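Putative Type I topoisomerase (Deinococcus radiodurans, PDB 3M4A) binds DNA and probably relaxes it as a type IB topoisomerase, transiently breaking and rejoining one strand without ATP. Local coordinates at residues V303-P309 with A327-M331. Numbering follows the deposited sequence. Where two conformers were deposited one is given.
Sequences VLDDYEP and ALKRM
A single 3-10 turn, L304-D306, in the loop after helix 292-299 packs on α-helical 327-331 (M331 N to A327 O, 2.8 Å) of the C-terminal helix 323-337, about 15 Å at nearest atoms from the bound DNA. Y307 CA is 5.1 Å from A327 CA. Backbone bonds D306 N to V303 O and Y307 N to L304 O (both 2.9 Å) wind the turn; D306 OD2 accepts from V303 N at 2.9 Å.

A327 has just a methyl, so the backbones come close: A327 CB is 3.5 Å from L304 O. Buried L304 (m, t) sends CD2 to 4.0 Å from both A327 CB and L328 CB, and also touches A248 of helix 235-254. M331 is extended through chi1 and chi2 (both t); chi3 m turns CE to 4.3 Å from L304 CD2 and 3.8 Å from Y307 CD2.

Over the Y307 ring face, M331 CA makes a CH-pi contact 3.8 Å from the centroid, and M331 SD an oblique Met-aromatic one at 5.3 Å.

R330 NE gives a weak hydrogen bond to Y307 O (3.0 Å), its guanidinium face against P309 CA; E308 OE2 salt-bridges R323, starting the same helix. The chemistry implies adhesion chiefly by apolar and aromatic burial, supplemented by these polar links.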
# COMPACT_ATOMS: atom_id res chain seq x y z
N VAL A 303 3.63 20.20 -11.19
CA VAL A 303 3.44 18.74 -11.29
C VAL A 303 4.59 18.04 -10.56
O VAL A 303 5.47 18.71 -10.00
CB VAL A 303 3.37 18.28 -12.76
CG1 VAL A 303 2.09 18.83 -13.42
CG2 VAL A 303 4.62 18.72 -13.54
N LEU A 304 4.59 16.71 -10.55
CA LEU A 304 5.62 15.97 -9.79
C LEU A 304 7.05 16.43 -10.11
O LEU A 304 7.87 16.56 -9.22
CB LEU A 304 5.53 14.47 -10.05
CG LEU A 304 4.32 13.75 -9.47
CD1 LEU A 304 4.34 12.27 -9.91
CD2 LEU A 304 4.29 13.88 -7.94
N ASP A 305 7.31 16.70 -11.40
CA ASP A 305 8.63 17.16 -11.86
C ASP A 305 9.17 18.35 -11.05
O ASP A 305 10.38 18.49 -10.87
CB ASP A 305 8.57 17.66 -13.32
CG ASP A 305 7.81 16.74 -14.26
OD1 ASP A 305 7.37 15.65 -13.87
OD2 ASP A 305 7.64 17.16 -15.44
N ASP A 306 8.27 19.21 -10.59
CA ASP A 306 8.65 20.42 -9.85
C ASP A 306 9.03 20.17 -8.40
O ASP A 306 9.53 21.08 -7.70
CB ASP A 306 7.50 21.44 -9.91
CG ASP A 306 7.19 21.87 -11.33
OD1 ASP A 306 8.08 22.48 -11.98
OD2 ASP A 306 6.07 21.61 -11.80
N TYR A 307 8.80 18.95 -7.91
CA TYR A 307 9.07 18.59 -6.52
C TYR A 307 10.16 17.54 -6.37
O TYR A 307 10.23 16.85 -5.35
CB TYR A 307 7.78 18.14 -5.83
CG TYR A 307 6.81 19.28 -5.68
CD1 TYR A 307 6.93 20.18 -4.62
CD2 TYR A 307 5.80 19.49 -6.60
CE1 TYR A 307 6.07 21.24 -4.48
CE2 TYR A 307 4.92 20.57 -6.47
CZ TYR A 307 5.07 21.43 -5.42
OH TYR A 307 4.20 22.49 -5.28
N GLU A 308 11.02 17.44 -7.37
CA GLU A 308 12.19 16.56 -7.31
C GLU A 308 13.15 17.06 -6.23
O GLU A 308 13.23 18.27 -5.98
CB GLU A 308 12.93 16.55 -8.64
CG GLU A 308 12.24 15.80 -9.76
CD GLU A 308 13.08 15.79 -11.01
OE1 GLU A 308 13.53 16.87 -11.43
OE2 GLU A 308 13.31 14.69 -11.56
N PRO A 309 13.88 16.15 -5.59
CA PRO A 309 14.83 16.62 -4.56
C PRO A 309 15.89 17.53 -5.17
O PRO A 309 16.24 17.36 -6.34
CB PRO A 309 15.41 15.32 -4.00
CG PRO A 309 15.19 14.29 -5.09
CD PRO A 309 13.91 14.68 -5.74
N ALA A 327 8.69 12.34 -5.22
CA ALA A 327 8.20 13.64 -5.66
C ALA A 327 6.80 13.90 -5.09
O ALA A 327 6.49 15.03 -4.70
CB ALA A 327 8.22 13.75 -7.17
N LEU A 328 5.96 12.86 -5.05
CA LEU A 328 4.63 13.01 -4.45
C LEU A 328 4.70 13.40 -2.96
O LEU A 328 3.98 14.30 -2.49
CB LEU A 328 3.79 11.73 -4.62
CG LEU A 328 2.39 11.77 -3.99
CD1 LEU A 328 1.56 12.89 -4.59
CD2 LEU A 328 1.69 10.42 -4.17
N LYS A 329 5.57 12.73 -2.22
CA LYS A 329 5.76 13.05 -0.83
C LYS A 329 6.09 14.52 -0.65
O LYS A 329 5.51 15.19 0.18
CB LYS A 329 6.86 12.22 -0.20
CG LYS A 329 6.85 12.34 1.31
CD LYS A 329 7.94 11.57 1.98
CE LYS A 329 7.74 11.62 3.49
NZ LYS A 329 8.91 11.12 4.25
N ARG A 330 7.04 15.00 -1.46
CA ARG A 330 7.47 16.40 -1.39
C ARG A 330 6.35 17.35 -1.81
O ARG A 330 6.17 18.41 -1.20
CB ARG A 330 8.72 16.59 -2.22
CG ARG A 330 9.93 15.96 -1.57
CD ARG A 330 11.17 16.09 -2.43
NE ARG A 330 11.50 17.48 -2.69
CZ ARG A 330 12.13 18.29 -1.84
NH1 ARG A 330 12.54 17.85 -0.65
NH2 ARG A 330 12.36 19.54 -2.20
N MET A 331 5.56 16.96 -2.83
CA MET A 331 4.39 17.77 -3.20
C MET A 331 3.39 17.88 -2.06
O MET A 331 2.88 18.98 -1.77
CB MET A 331 3.71 17.22 -4.46
CG MET A 331 2.51 18.03 -4.90
SD MET A 331 1.63 17.27 -6.28
CE MET A 331 2.61 17.81 -7.66